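Local coordinates for protein carboxypeptidase A inhibitor (PDB 3FJU) that inhibits carboxypeptidase A, as a small secreted disulfide-rich protein of the protease inhibitor I44 family, at residues 1-6 and 20-25; 39-44 and 59-64. One frame throughout, in Å; residues are numbered along the deposited sequence.

Contact 1: 1-6 and 20-25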
loop_
_atom_site.group_PDB
_atom_site.type_symbol
_atom_site.label_atom_id
_atom_site.label_comp_id
_atom_site.label_asym_id
_atom_site.label_seq_id
_atom_site.Cartn_x
_atom_site.Cartn_y
_atom_site.Cartn_z
ATOM N N VAL B 1 -8.665 -26.888 16.649
ATOM C CA VAL B 1 -7.272 -26.790 17.184
ATOM C C VAL B 1 -6.984 -27.882 18.213
ATOM O O VAL B 1 -7.838 -28.228 19.039
ATOM C CB VAL B 1 -6.976 -25.388 17.800
ATOM C CG1 VAL B 1 -7.739 -25.210 19.120
ATOM C CG2 VAL B 1 -5.498 -25.192 18.049
ATOM N N ARG B 2 -5.773 -28.419 18.160
ATOM C CA ARG B 2 -5.281 -29.288 19.205
ATOM C C ARG B 2 -3.997 -28.691 19.731
ATOM O O ARG B 2 -3.055 -28.453 18.977
ATOM C CB ARG B 2 -5.045 -30.707 18.665
ATOM C CG ARG B 2 -4.449 -31.652 19.681
ATOM C CD ARG B 2 -4.176 -33.001 19.055
ATOM N NE ARG B 2 -5.370 -33.814 19.131
ATOM C CZ ARG B 2 -5.511 -34.839 19.965
ATOM N NH1 ARG B 2 -4.504 -35.199 20.758
ATOM N NH2 ARG B 2 -6.642 -35.524 19.980
ATOM N N LYS B 3 -3.978 -28.418 21.033
ATOM C CA LYS B 3 -2.804 -27.878 21.702
ATOM C C LYS B 3 -1.797 -28.983 22.003
ATOM O O LYS B 3 -2.170 -30.179 22.140
ATOM C CB LYS B 3 -3.223 -27.170 22.991
ATOM C CG LYS B 3 -4.175 -26.002 22.779
ATOM C CD LYS B 3 -3.496 -24.822 22.074
ATOM C CE LYS B 3 -2.401 -24.182 22.929
ATOM N NZ LYS B 3 -1.575 -23.232 22.137
ATOM N N CYS B 4 -0.530 -28.586 22.121
ATOM C CA CYS B 4 0.568 -29.542 22.293
ATOM C C CYS B 4 1.762 -28.870 22.957
ATOM O O CYS B 4 1.878 -27.631 22.956
ATOM C CB CYS B 4 1.001 -30.104 20.922
ATOM S SG CYS B 4 1.461 -28.807 19.735
ATOM N N LEU B 5 2.647 -29.699 23.506
ATOM C CA LEU B 5 3.955 -29.265 23.997
ATOM C C LEU B 5 5.079 -29.987 23.255
ATOM O O LEU B 5 6.211 -29.487 23.197
ATOM C CB LEU B 5 4.074 -29.460 25.512
ATOM C CG LEU B 5 3.055 -28.751 26.422
ATOM C CD1 LEU B 5 3.245 -29.199 27.863
ATOM C CD2 LEU B 5 3.137 -27.234 26.303
ATOM N N SER B 6 4.762 -31.164 22.707
ATOM C CA SER B 6 5.676 -31.928 21.870
ATOM C C SER B 6 4.856 -32.707 20.836
ATOM O O SER B 6 3.623 -32.812 20.954
ATOM C CB SER B 6 6.537 -32.882 22.716
ATOM O OG SER B 6 5.794 -33.992 23.196
ATOM N N ASN B 20 3.551 -21.361 18.585
ATOM C CA ASN B 20 2.184 -21.176 19.090
ATOM C C ASN B 20 1.545 -22.392 19.781
ATOM O O ASN B 20 0.395 -22.340 20.177
ATOM C CB ASN B 20 1.258 -20.573 18.011
ATOM C CG ASN B 20 1.093 -21.480 16.785
ATOM O OD1 ASN B 20 1.765 -22.507 16.658
ATOM N ND2 ASN B 20 0.210 -21.083 15.870
ATOM N N LYS B 21 2.302 -23.482 19.895
ATOM C CA LYS B 21 1.882 -24.692 20.637
ATOM C C LYS B 21 0.579 -25.291 20.111
ATOM O O LYS B 21 -0.361 -25.584 20.862
ATOM C CB LYS B 21 1.805 -24.419 22.151
ATOM C CG LYS B 21 3.130 -23.967 22.739
ATOM C CD LYS B 21 4.188 -25.043 22.639
ATOM C CE LYS B 21 5.388 -24.695 23.504
ATOM N NZ LYS B 21 6.382 -23.838 22.803
ATOM N N ILE B 22 0.516 -25.437 18.797
ATOM C CA ILE B 22 -0.603 -26.129 18.181
ATOM C C ILE B 22 -0.087 -27.201 17.236
ATOM O O ILE B 22 1.027 -27.118 16.697
ATOM C CB ILE B 22 -1.587 -25.192 17.415
ATOM C CG1 ILE B 22 -0.967 -24.683 16.101
ATOM C CG2 ILE B 22 -2.055 -24.036 18.313
ATOM C CD1 ILE B 22 -1.990 -24.168 15.070
ATOM N N CYS B 23 -0.924 -28.212 17.053
ATOM C CA CYS B 23 -0.635 -29.292 16.123
ATOM C C CYS B 23 -0.966 -28.857 14.704
ATOM O O CYS B 23 -1.962 -28.148 14.463
ATOM C CB CYS B 23 -1.472 -30.513 16.500
ATOM S SG CYS B 23 -1.070 -31.189 18.101
ATOM N N SER B 24 -0.130 -29.274 13.759
ATOM C CA SER B 24 -0.333 -28.971 12.345
ATOM C C SER B 24 0.327 -30.057 11.500
ATOM O O SER B 24 1.292 -30.699 11.934
ATOM C CB SER B 24 0.286 -27.612 11.995
ATOM O OG SER B 24 0.287 -27.413 10.599
ATOM N N THR B 25 -0.194 -30.254 10.291
ATOM C CA THR B 25 0.441 -31.169 9.354
ATOM C C THR B 25 1.775 -30.591 8.905
ATOM O O THR B 25 1.995 -29.355 8.911
ATOM C CB THR B 25 -0.436 -31.440 8.108
ATOM O OG1 THR B 25 -0.631 -30.223 7.374
ATOM C CG2 THR B 25 -1.773 -32.007 8.516
HETATM O O HOH W 1 -4.313 -28.110 15.752
#
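In this disulfide-rich inhibitor a single beta bridge, Lys3 with Ile22, ties the N-terminal arm to strand 22-24 of the hairpin 15-17/22-24. The bonds follow the pattern of a non-hydrogen-bonded antiparallel pair for one residue only, because the two chains run 105° apart. Cys23 N donates to Arg2 O over 2.9 Å, nearly along the carbonyl axis and almost straight (162°). The other bond, Cys4 N to Lys21 O, is longer at 3.3 Å and reaches its acceptor from above the carbonyl plane. A water extends the pairing by accepting from Arg2 N and donating to Cys23 O.

Lys3 begins by pointing away from the hairpin, yet its tip returns. With CG anti to the carbonyl carbon (chi1 -61°), bends at chi2 and chi3 fold the chain round Lys21 O: Lys3 CB is 3.9 Å from Lys21 O, CD comes within 3.4 Å of it while passing Ile22 CG2, and CE is nearer still. Lys3 NZ then donates to Lys21 O at 2.9 Å, again from above the plane, so this one oxygen is gripped by both an ammonium and an amide.

Val1 CG2 meets the branch methyl CG2 of Ile22 at 3.6 Å. The aliphatic stem of Arg2 runs alongside Cys23 SG, while its NH1 bonds to Asp9 O. Cys4-Cys16 makes the attachment covalent through strand 15-17, and Cys10-Cys23 ties strand 22-24 to the loop beyond the arm. The two disulfides pass close together: Cys4 SG sits 3.3 Å from Ile22 C, and Cys4 CB touches Cys23 SG at 3.7 Å.

Contact 2: 39-44 and 59-64. Unlike the reference sequence in segment 59-64: Gly59 (reference Leu), Cys60 (reference Pro), Cys61 (reference Trp), Trp62 (reference Gly), Asp63 (reference Leu).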
loop_
_atom_site.group_PDB
_atom_site.type_symbol
_atom_site.label_atom_id
_atom_site.label_comp_id
_atom_site.label_asym_id
_atom_site.label_seq_id
_atom_site.Cartn_x
_atom_site.Cartn_y
_atom_site.Cartn_z
ATOM N N ILE B 39 3.874 -19.158 10.533
ATOM C CA ILE B 39 3.422 -20.422 11.126
ATOM C C ILE B 39 1.944 -20.650 10.849
ATOM O O ILE B 39 1.211 -19.703 10.550
ATOM C CB ILE B 39 3.679 -20.451 12.661
ATOM C CG1 ILE B 39 2.845 -19.368 13.379
ATOM C CG2 ILE B 39 5.201 -20.346 12.940
ATOM C CD1 ILE B 39 3.049 -19.265 14.916
ATOM N N PRO B 40 1.496 -21.914 10.932
ATOM C CA PRO B 40 0.077 -22.212 10.754
ATOM C C PRO B 40 -0.768 -21.783 11.941
ATOM O O PRO B 40 -0.264 -21.580 13.055
ATOM C CB PRO B 40 0.042 -23.750 10.681
ATOM C CG PRO B 40 1.414 -24.178 10.474
ATOM C CD PRO B 40 2.274 -23.144 11.130
ATOM N N CYS B 41 -2.071 -21.710 11.699
ATOM C CA CYS B 41 -3.032 -21.379 12.727
ATOM C C CYS B 41 -4.386 -21.945 12.323
ATOM O O CYS B 41 -4.639 -22.224 11.138
ATOM C CB CYS B 41 -3.138 -19.864 12.890
ATOM S SG CYS B 41 -3.389 -18.999 11.294
ATOM N N LYS B 42 -5.260 -22.079 13.315
ATOM C CA LYS B 42 -6.652 -22.468 13.100
ATOM C C LYS B 42 -7.584 -21.286 13.290
ATOM O O LYS B 42 -8.641 -21.224 12.649
ATOM C CB LYS B 42 -7.031 -23.605 14.051
ATOM C CG LYS B 42 -6.159 -24.844 13.954
ATOM C CD LYS B 42 -6.327 -25.568 12.637
ATOM C CE LYS B 42 -6.069 -27.064 12.822
ATOM N NZ LYS B 42 -5.546 -27.650 11.573
ATOM N N SER B 43 -7.193 -20.360 14.173
ATOM C CA SER B 43 -7.930 -19.108 14.377
ATOM C C SER B 43 -6.992 -17.993 14.806
ATOM O O SER B 43 -5.815 -18.244 15.085
ATOM C CB SER B 43 -9.027 -19.288 15.435
ATOM O OG SER B 43 -8.472 -19.426 16.728
ATOM N N ASN B 44 -7.517 -16.767 14.893
ATOM C CA ASN B 44 -6.718 -15.596 15.302
ATOM C C ASN B 44 -5.990 -15.812 16.628
ATOM O O ASN B 44 -4.886 -15.304 16.837
ATOM C CB ASN B 44 -7.573 -14.316 15.403
ATOM C CG ASN B 44 -7.966 -13.738 14.042
ATOM O OD1 ASN B 44 -7.512 -14.191 13.006
ATOM N ND2 ASN B 44 -8.852 -12.752 14.057
ATOM N N GLY B 59 -5.113 -20.192 6.891
ATOM C CA GLY B 59 -4.336 -21.228 7.557
ATOM C C GLY B 59 -2.966 -20.828 8.076
ATOM O O GLY B 59 -2.277 -21.667 8.658
ATOM N N CYS B 60 -2.562 -19.566 7.865
ATOM C CA CYS B 60 -1.274 -19.052 8.376
ATOM C C CYS B 60 -1.418 -17.718 9.128
ATOM O O CYS B 60 -2.373 -16.978 8.898
ATOM C CB CYS B 60 -0.293 -18.848 7.212
ATOM S SG CYS B 60 -0.102 -20.281 6.074
ATOM N N CYS B 61 -0.467 -17.411 10.017
ATOM C CA CYS B 61 -0.465 -16.130 10.745
ATOM C C CYS B 61 0.057 -15.002 9.868
ATOM O O CYS B 61 1.255 -14.916 9.625
ATOM C CB CYS B 61 0.378 -16.220 12.019
ATOM S SG CYS B 61 -0.371 -17.288 13.287
ATOM N N TRP B 62 -0.863 -14.171 9.384
ATOM C CA TRP B 62 -0.551 -13.056 8.460
ATOM C C TRP B 62 -0.413 -11.730 9.181
ATOM O O TRP B 62 -1.052 -11.492 10.201
ATOM C CB TRP B 62 -1.719 -12.881 7.480
ATOM C CG TRP B 62 -1.749 -13.839 6.301
ATOM C CD1 TRP B 62 -1.521 -15.203 6.303
ATOM C CD2 TRP B 62 -2.071 -13.494 4.962
ATOM N NE1 TRP B 62 -1.669 -15.700 5.038
ATOM C CE2 TRP B 62 -2.006 -14.672 4.194
ATOM C CE3 TRP B 62 -2.397 -12.279 4.324
ATOM C CZ2 TRP B 62 -2.271 -14.683 2.819
ATOM C CZ3 TRP B 62 -2.664 -12.288 2.962
ATOM C CH2 TRP B 62 -2.598 -13.483 2.219
ATOM N N ASP B 63 0.408 -10.843 8.628
ATOM C CA ASP B 63 0.318 -9.436 9.007
ATOM C C ASP B 63 -0.884 -8.760 8.355
ATOM O O ASP B 63 -1.422 -9.248 7.353
ATOM C CB ASP B 63 1.582 -8.688 8.563
ATOM C CG ASP B 63 2.739 -8.874 9.531
ATOM O OD1 ASP B 63 2.533 -8.573 10.713
ATOM O OD2 ASP B 63 3.866 -9.266 9.116
ATOM N N LEU B 64 -1.274 -7.607 8.903
ATOM C CA LEU B 64 -2.176 -6.689 8.201
ATOM C C LEU B 64 -1.290 -5.901 7.253
ATOM O O LEU B 64 -0.247 -5.372 7.664
ATOM C CB LEU B 64 -2.893 -5.757 9.180
ATOM C CG LEU B 64 -3.938 -6.370 10.131
ATOM C CD1 LEU B 64 -4.935 -7.224 9.311
ATOM C CD2 LEU B 64 -3.333 -7.194 11.305
#
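The start of the strand 60-62, in the antiparallel hairpin 55-57/60-62 of this cystine-rich fold, receives the loop that follows helix 26-36, and the joint is a single beta bridge between Pro40 and Cys60. Their CA atoms lie 4.2 Å apart, a non-hydrogen-bonded antiparallel pair. Cys61 N donates to Ile39 O at 2.9 Å, almost exactly along the carbonyl axis (C=O...N 176°). Cys41 N donates to Gly59 O at 3.0 Å, but from above the carbonyl plane. The same two oxygens also receive CA-H contacts, from Cys60 CA and Pro40 CA. Proline has no N-H to offer, which suits a position whose own amide is not called upon. Gly59 turns the chain into the strand with a positive phi (84°) that glycine tolerates readily.

Sulfur supplies most of the side-chain contact. With SG in the crowded position between N and carbonyl carbon (chi1 50°), Cys41 lays its sulfur against the Cys60 carbonyl, Cys41 SG being 3.2 Å from Cys60 C. Cys61 SG, anti to its carbonyl carbon, is wedged between Cys41 CB and Ile39 CG1, each 3.8 Å away. Three disulfides leave from here: Cys41-Cys56 to strand 55-57, Cys61-Cys47 to the chain leading from 39-44 to that strand, and Cys32-Cys60 to the helix. Cys60 CB also lies at the edge of the Trp62 ring, which meets His36, a zinc ligand with Glu35.

Beyond the strand, Asp63 and Leu64 hydrogen-bond to the other protein chain of the assembly. Backbone bonds plus covalent sulfur links therefore fix the root of the C-terminal tail, consistent with a tail presented to the enzyme in a defined conformation.

The same backbone solution appears twice: contact 1 and contact 2 each join a loop to the second strand of a hairpin through one bridge bounded by two N-H...O bonds, with cysteine sulfur lying over a carbonyl. Place in the fold sets the difference. Both use cystine sulfur, but contact 2 is buried and adds proline and no charged side chain, whereas contact 1, partly buried with several residues at the surface, adds the Lys3 ammonium and a bridging water. They lie on opposite sides of the chain's centre, about 13 Å apart between centres, yet touch: Asn20 ND2 probably hydrogen-bonds to Pro40 O, and Ser24 packs against the proline ring. Helix 26-36 connects strand 22-24 to the loop of 39-44.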